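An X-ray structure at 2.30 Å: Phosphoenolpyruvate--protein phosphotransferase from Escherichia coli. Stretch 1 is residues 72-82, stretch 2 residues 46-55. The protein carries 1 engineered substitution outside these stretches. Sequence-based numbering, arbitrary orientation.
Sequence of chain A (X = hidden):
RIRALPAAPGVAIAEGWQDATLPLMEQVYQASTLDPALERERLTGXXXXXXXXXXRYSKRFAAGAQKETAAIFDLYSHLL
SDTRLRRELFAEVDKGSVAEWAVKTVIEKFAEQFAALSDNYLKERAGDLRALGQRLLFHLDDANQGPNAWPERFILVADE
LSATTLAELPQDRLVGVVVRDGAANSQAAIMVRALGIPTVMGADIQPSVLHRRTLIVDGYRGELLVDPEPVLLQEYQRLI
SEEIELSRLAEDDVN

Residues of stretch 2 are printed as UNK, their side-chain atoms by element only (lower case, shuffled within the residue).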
ATOM      1  N   ILE A  72     -11.084  11.077  -5.723  1.00 34.00           N
ATOM      2  CA  ILE A  72     -11.412   9.736  -5.246  1.00 35.50           C
ATOM      3  C   ILE A  72     -11.047   9.590  -3.774  1.00 40.48           C
ATOM      4  O   ILE A  72     -11.804   9.014  -2.984  1.00 42.70           O
ATOM      5  CB  ILE A  72     -10.714   8.673  -6.114  1.00 47.26           C
ATOM      6  CG1 ILE A  72     -11.161   8.792  -7.572  1.00 53.71           C
ATOM      7  CG2 ILE A  72     -11.009   7.278  -5.591  1.00 52.60           C
ATOM      8  CD1 ILE A  72     -10.603   7.711  -8.474  1.00 56.02           C
ATOM      9  N   PHE A  73      -9.882  10.112  -3.381  1.00 39.21           N
ATOM     10  CA  PHE A  73      -9.494  10.077  -1.976  1.00 32.45           C
ATOM     11  C   PHE A  73     -10.394  10.960  -1.122  1.00 36.29           C
ATOM     12  O   PHE A  73     -10.548  10.707   0.078  1.00 33.54           O
ATOM     13  CB  PHE A  73      -8.031  10.495  -1.823  1.00 43.17           C
ATOM     14  CG  PHE A  73      -7.074   9.338  -1.769  1.00 36.43           C
ATOM     15  CD1 PHE A  73      -6.872   8.531  -2.877  1.00 34.55           C
ATOM     16  CD2 PHE A  73      -6.370   9.061  -0.609  1.00 36.53           C
ATOM     17  CE1 PHE A  73      -5.992   7.466  -2.825  1.00 34.43           C
ATOM     18  CE2 PHE A  73      -5.488   7.999  -0.550  1.00 47.98           C
ATOM     19  CZ  PHE A  73      -5.298   7.199  -1.662  1.00 32.30           C
ATOM     20  N   ASP A  74     -10.996  11.993  -1.716  1.00 46.25           N
ATOM     21  CA  ASP A  74     -11.921  12.834  -0.964  1.00 41.05           C
ATOM     22  C   ASP A  74     -13.213  12.090  -0.654  1.00 45.04           C
ATOM     23  O   ASP A  74     -13.724  12.164   0.470  1.00 45.63           O
ATOM     24  CB  ASP A  74     -12.216  14.117  -1.742  1.00 32.12           C
ATOM     25  CG  ASP A  74     -13.053  15.098  -0.946  1.00 56.92           C
ATOM     26  OD1 ASP A  74     -12.803  15.244   0.269  1.00 60.95           O
ATOM     27  OD2 ASP A  74     -13.964  15.719  -1.532  1.00 65.34           O
ATOM     28  N   LEU A  75     -13.754  11.367  -1.639  1.00 32.93           N
ATOM     29  CA  LEU A  75     -14.974  10.599  -1.416  1.00 40.66           C
ATOM     30  C   LEU A  75     -14.756   9.495  -0.389  1.00 40.04           C
ATOM     31  O   LEU A  75     -15.625   9.236   0.450  1.00 40.44           O
ATOM     32  CB  LEU A  75     -15.470  10.006  -2.735  1.00 44.04           C
ATOM     33  CG  LEU A  75     -15.963  10.990  -3.796  1.00 43.89           C
ATOM     34  CD1 LEU A  75     -16.389  10.251  -5.054  1.00 35.31           C
ATOM     35  CD2 LEU A  75     -17.109  11.824  -3.249  1.00 48.03           C
ATOM     36  N   TYR A  76     -13.598   8.832  -0.439  1.00 39.22           N
ATOM     37  CA  TYR A  76     -13.342   7.733   0.486  1.00 38.34           C
ATOM     38  C   TYR A  76     -13.141   8.227   1.912  1.00 34.94           C
ATOM     39  O   TYR A  76     -13.422   7.492   2.865  1.00 44.86           O
ATOM     40  CB  TYR A  76     -12.132   6.924   0.020  1.00 38.57           C
ATOM     41  CG  TYR A  76     -12.426   6.064  -1.187  1.00 34.43           C
ATOM     42  CD1 TYR A  76     -13.722   5.652  -1.465  1.00 41.07           C
ATOM     43  CD2 TYR A  76     -11.413   5.667  -2.049  1.00 35.67           C
ATOM     44  CE1 TYR A  76     -14.004   4.869  -2.564  1.00 36.02           C
ATOM     45  CE2 TYR A  76     -11.685   4.881  -3.153  1.00 38.92           C
ATOM     46  CZ  TYR A  76     -12.983   4.485  -3.405  1.00 38.58           C
ATOM     47  OH  TYR A  76     -13.268   3.704  -4.501  1.00 50.15           O
ATOM     48  N   SER A  77     -12.658   9.461   2.082  1.00 34.32           N
ATOM     49  CA  SER A  77     -12.582  10.038   3.418  1.00 37.23           C
ATOM     50  C   SER A  77     -13.970  10.270   4.001  1.00 31.01           C
ATOM     51  O   SER A  77     -14.153  10.189   5.221  1.00 33.20           O
ATOM     52  CB  SER A  77     -11.787  11.343   3.385  1.00 27.88           C
ATOM     53  OG  SER A  77     -12.381  12.282   2.507  1.00 43.77           O
ATOM     54  N   HIS A  78     -14.957  10.557   3.147  1.00 40.63           N
ATOM     55  CA  HIS A  78     -16.333  10.691   3.610  1.00 34.68           C
ATOM     56  C   HIS A  78     -16.965   9.331   3.878  1.00 41.63           C
ATOM     57  O   HIS A  78     -17.737   9.181   4.831  1.00 47.45           O
ATOM     58  CB  HIS A  78     -17.159  11.473   2.587  1.00 32.79           C
ATOM     59  CG  HIS A  78     -16.765  12.912   2.467  1.00 41.22           C
ATOM     60  ND1 HIS A  78     -16.784  13.593   1.269  1.00 52.58           N
ATOM     61  CD2 HIS A  78     -16.348  13.803   3.399  1.00 42.63           C
ATOM     62  CE1 HIS A  78     -16.392  14.838   1.465  1.00 44.78           C
ATOM     63  NE2 HIS A  78     -16.121  14.992   2.749  1.00 54.96           N
ATOM     64  N   LEU A  79     -16.653   8.335   3.045  1.00 40.84           N
ATOM     65  CA  LEU A  79     -17.130   6.980   3.301  1.00 36.29           C
ATOM     66  C   LEU A  79     -16.559   6.439   4.606  1.00 39.83           C
ATOM     67  O   LEU A  79     -17.244   5.718   5.342  1.00 32.75           O
ATOM     68  CB  LEU A  79     -16.760   6.064   2.134  1.00 31.70           C
ATOM     69  CG  LEU A  79     -17.103   4.577   2.262  1.00 53.64           C
ATOM     70  CD1 LEU A  79     -18.611   4.370   2.297  1.00 37.11           C
ATOM     71  CD2 LEU A  79     -16.473   3.778   1.131  1.00 43.77           C
ATOM     72  N   LEU A  80     -15.307   6.785   4.914  1.00 27.52           N
ATOM     73  CA  LEU A  80     -14.680   6.297   6.138  1.00 32.35           C
ATOM     74  C   LEU A  80     -15.252   6.972   7.379  1.00 32.27           C
ATOM     75  O   LEU A  80     -15.194   6.400   8.473  1.00 42.61           O
ATOM     76  CB  LEU A  80     -13.166   6.508   6.070  1.00 35.31           C
ATOM     77  CG  LEU A  80     -12.387   5.481   5.248  1.00 37.55           C
ATOM     78  CD1 LEU A  80     -10.945   5.923   5.050  1.00 34.94           C
ATOM     79  CD2 LEU A  80     -12.444   4.121   5.923  1.00 41.10           C
ATOM     80  N   SER A  81     -15.802   8.175   7.234  1.00 36.47           N
ATOM     81  CA  SER A  81     -16.380   8.912   8.350  1.00 50.36           C
ATOM     82  C   SER A  81     -17.899   8.800   8.405  1.00 41.68           C
ATOM     83  O   SER A  81     -18.535   9.510   9.189  1.00 36.12           O
ATOM     84  CB  SER A  81     -15.965  10.383   8.278  1.00 26.80           C
ATOM     85  OG  SER A  81     -16.224  10.920   6.993  1.00 39.86           O
ATOM     86  N   ASP A  82     -18.490   7.924   7.596  1.00 39.14           N
ATOM     87  CA  ASP A  82     -19.937   7.771   7.571  1.00 38.62           C
ATOM     88  C   ASP A  82     -20.388   6.909   8.744  1.00 34.62           C
ATOM     89  O   ASP A  82     -19.862   5.812   8.959  1.00 34.38           O
ATOM     90  CB  ASP A  82     -20.383   7.151   6.248  1.00 41.13           C
ATOM     91  CG  ASP A  82     -21.857   7.355   5.983  1.00 47.21           C
ATOM     92  OD1 ASP A  82     -22.674   6.664   6.623  1.00 44.89           O
ATOM     93  OD2 ASP A  82     -22.201   8.208   5.137  1.00 57.12           O
ATOM     94  N   UNK A  46      -9.471   3.726  14.611  1.00 39.77           N
ATOM     95  CA  UNK A  46      -8.959   3.402  13.283  1.00 42.74           C
ATOM     96  C   UNK A  46      -9.739   4.126  12.192  1.00 48.95           C
ATOM     97  O   UNK A  46      -9.151   4.593  11.209  1.00 47.48           O
ATOM     98  c   UNK A  46      -9.001   1.891  13.058  1.00 30.84           C
ATOM     99  N   UNK A  47     -11.063   4.222  12.342  1.00 43.13           N
ATOM    100  CA  UNK A  47     -11.871   4.916  11.343  1.00 38.53           C
ATOM    101  C   UNK A  47     -11.491   6.388  11.250  1.00 37.98           C
ATOM    102  O   UNK A  47     -11.467   6.964  10.156  1.00 35.96           O
ATOM    103  c   UNK A  47     -13.981   3.379  11.529  1.00 45.62           C
ATOM    104  c   UNK A  47     -13.953   2.921  10.079  1.00 37.03           C
ATOM    105  c   UNK A  47     -15.405   3.381  12.062  1.00 43.65           C
ATOM    106  c   UNK A  47     -13.358   4.769  11.671  1.00 39.11           C
ATOM    107  N   UNK A  48     -11.184   7.013  12.389  1.00 41.79           N
ATOM    108  CA  UNK A  48     -10.819   8.425  12.378  1.00 47.49           C
ATOM    109  C   UNK A  48      -9.409   8.630  11.837  1.00 45.16           C
ATOM    110  O   UNK A  48      -9.156   9.587  11.097  1.00 46.78           O
ATOM    111  o   UNK A  48     -11.974  11.869  15.161  1.00 84.81           O
ATOM    112  c   UNK A  48     -10.954   9.009  13.784  1.00 55.55           C
ATOM    113  o   UNK A  48     -10.373  10.831  16.246  1.00 86.40           O
ATOM    114  c   UNK A  48     -10.989  11.102  15.194  1.00 88.72           C
ATOM    115  c   UNK A  48     -10.527  10.462  13.900  1.00 53.23           C
ATOM    116  N   UNK A  49      -8.477   7.742  12.195  1.00 35.41           N
ATOM    117  CA  UNK A  49      -7.116   7.852  11.679  1.00 42.44           C
ATOM    118  C   UNK A  49      -7.075   7.622  10.173  1.00 49.97           C
ATOM    119  O   UNK A  49      -6.357   8.321   9.450  1.00 39.18           O
ATOM    120  c   UNK A  49      -6.200   6.860  12.396  1.00 47.03           C
ATOM    121  o   UNK A  49      -5.264   4.972  14.196  1.00 84.53           O
ATOM    122  o   UNK A  49      -4.358   6.479  15.510  1.00 95.53           O
ATOM    123  c   UNK A  49      -5.106   6.155  14.563  1.00 88.57           C
ATOM    124  c   UNK A  49      -5.853   7.249  13.825  1.00 67.91           C
ATOM    125  N   UNK A  50      -7.842   6.646   9.682  1.00 43.42           N
ATOM    126  CA  UNK A  50      -7.875   6.385   8.247  1.00 36.20           C
ATOM    127  C   UNK A  50      -8.577   7.510   7.497  1.00 40.05           C
ATOM    128  O   UNK A  50      -8.137   7.907   6.411  1.00 39.03           O
ATOM    129  c   UNK A  50      -8.559   5.046   7.971  1.00 44.01           C
ATOM    130  N   UNK A  51      -9.669   8.036   8.056  1.00 39.15           N
ATOM    131  CA  UNK A  51     -10.347   9.166   7.431  1.00 38.65           C
ATOM    132  C   UNK A  51      -9.451  10.397   7.407  1.00 39.93           C
ATOM    133  O   UNK A  51      -9.398  11.116   6.401  1.00 37.29           O
ATOM    134  c   UNK A  51     -11.655   9.469   8.164  1.00 38.00           C
ATOM    135  N   UNK A  52      -8.743  10.658   8.509  1.00 39.59           N
ATOM    136  CA  UNK A  52      -7.782  11.754   8.524  1.00 42.47           C
ATOM    137  C   UNK A  52      -6.695  11.545   7.479  1.00 36.24           C
ATOM    138  O   UNK A  52      -6.321  12.482   6.769  1.00 39.39           O
ATOM    139  n   UNK A  52      -8.293  12.052  12.054  1.00 51.38           N
ATOM    140  c   UNK A  52      -8.075  12.637  10.883  1.00 52.43           C
ATOM    141  o   UNK A  52      -8.575  13.719  10.579  1.00 61.11           O
ATOM    142  c   UNK A  52      -7.168  11.899   9.917  1.00 43.15           C
ATOM    143  N   UNK A  53      -6.190  10.315   7.360  1.00 35.91           N
ATOM    144  CA  UNK A  53      -5.138  10.029   6.388  1.00 39.41           C
ATOM    145  C   UNK A  53      -5.604  10.339   4.971  1.00 41.52           C
ATOM    146  O   UNK A  53      -4.905  11.018   4.208  1.00 46.47           O
ATOM    147  c   UNK A  53      -4.703   8.569   6.510  1.00 35.30           C
ATOM    148  c   UNK A  53      -3.397   8.243   5.806  1.00 46.80           C
ATOM    149  c   UNK A  53      -2.966   6.805   6.016  1.00 45.65           C
ATOM    150  o   UNK A  53      -3.837   5.910   5.979  1.00 49.71           O
ATOM    151  o   UNK A  53      -1.758   6.569   6.227  1.00 43.46           O
ATOM    152  N   UNK A  54      -6.793   9.853   4.601  1.00 38.33           N
ATOM    153  CA  UNK A  54      -7.355  10.174   3.294  1.00 33.19           C
ATOM    154  C   UNK A  54      -7.608  11.668   3.140  1.00 29.17           C
ATOM    155  O   UNK A  54      -7.615  12.183   2.017  1.00 36.43           O
ATOM    156  c   UNK A  54      -8.853   7.718   1.227  1.00 33.37           C
ATOM    157  c   UNK A  54      -8.653   9.395   3.076  1.00 28.69           C
ATOM    158  c   UNK A  54      -8.074   5.470   1.472  1.00 39.11           C
ATOM    159  c   UNK A  54      -8.447   8.019   2.516  1.00 35.73           C
ATOM    160  c   UNK A  54      -8.666   6.453   0.704  1.00 42.37           C
ATOM    161  c   UNK A  54      -7.857   7.024   3.278  1.00 40.88           C
ATOM    162  c   UNK A  54      -7.669   5.755   2.760  1.00 40.25           C
ATOM    163  N   UNK A  55      -7.814  12.376   4.252  1.00 33.73           N
ATOM    164  CA  UNK A  55      -8.104  13.804   4.179  1.00 44.28           C
ATOM    165  C   UNK A  55      -6.878  14.595   3.731  1.00 40.01           C
ATOM    166  O   UNK A  55      -6.983  15.494   2.888  1.00 41.51           O
ATOM    167  c   UNK A  55      -8.617  14.302   5.533  1.00 41.66           C
ATOM    168  n   UNK A  55     -11.378  14.685   7.183  1.00 60.84           N
ATOM    169  n   UNK A  55     -10.263  14.002   9.075  1.00 68.41           N
ATOM    170  c   UNK A  55     -11.305  13.911   8.263  1.00 57.88           C
ATOM    171  c   UNK A  55     -10.360  15.661   6.795  1.00 64.64           C
ATOM    172  n   UNK A  55     -12.280  13.053   8.537  1.00 51.61           N
ATOM    173  c   UNK A  55      -9.721  15.351   5.439  1.00 36.88           C
TER

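Position 46 carries a single side-chain carbon, which is out of reach of stretch 1. One carbon means alanine: Ala 46 is buried, but other parts of the structure must cover it.

Position 47 has four carbons, forked at the second, and no heteroatom. One tip of the fork lies near the backbone of Leu 80. A branch point one carbon beyond CB identifies leucine, and Leu 47 lays an apolar tip, CD2, 4.0 Å from Leu 80 O.

At position 48 three carbons lead to two oxygens on the third, a carboxylate one methylene longer than aspartate. Glu 48 points away from stretch 1 and is exposed, as suits a charge. Position 49 repeats the pattern; Glu 49 is likewise exposed and out of reach.

Position 50 again has one carbon, 3.9 Å from CD1 of Leu 80. This is Ala 50, whose methyl packs against the leucine; its backbone O is also 3.7 Å from Leu 80 CD1.

Position 51 also shows a lone carbon, 3.9 Å from CB of Leu 80 and 4.4 Å from CB of Ser 81. Ala 51 suits the place where the helices run closest: its CA is 4.7 Å from the CA of Ser 77, the nearest such pair across the contact, and a side chain of one carbon occupies little of that narrow space.

Position 52 has two carbons, the second bearing one oxygen and one nitrogen. That is a carboxamide on a short stem, hence Asn 52, which points away from stretch 1 and is partly exposed, where a polar amide is at ease.

Position 53 returns to three carbons with two oxygens on the last. Glu 53 makes no contact with stretch 1; both carboxylate oxygens are hydrogen-bonded elsewhere in the structure.

Position 54 has one carbon followed by a ring of six carbons, with no oxygen attached. Phe 73, Tyr 76, Ser 77 and Leu 80 surround it. The bare ring makes it phenylalanine, and Phe 54 suits this apolar pocket because its flat faces can both be covered.

Position 55 has three carbons, a nitrogen, then a carbon carrying two more nitrogens: a guanidinium group. Arg 55 is exposed at the margin, where its long chain can keep its charge in solvent while its end comes nearer to stretch 1; its backbone N lies 4.2 Å from CB of Ser 77.

The contact joins two nearly antiparallel helices, at 161° with axes 8.3 Å apart, and no hydrogen bond crosses it. Phe 54 is the knob. Its ring forms an offset stack with Phe 73, centroids 4.5 Å apart and planes at 21°, while CD1 of Leu 80 makes a CH-pi contact over the opposite face, 4.2 Å from the centroid of the Phe 54 ring. Between them, Ser 77 CB approaches Phe 54 CB at 3.7 Å. The serine hydroxyl is satisfied within its own helix by a very short bond, 2.4 Å from Ser 77 OG to Asp 74 O. The contact thus rests largely on side-chain packing.

Stretch 2, residues 46-55: ALEEAANEFR
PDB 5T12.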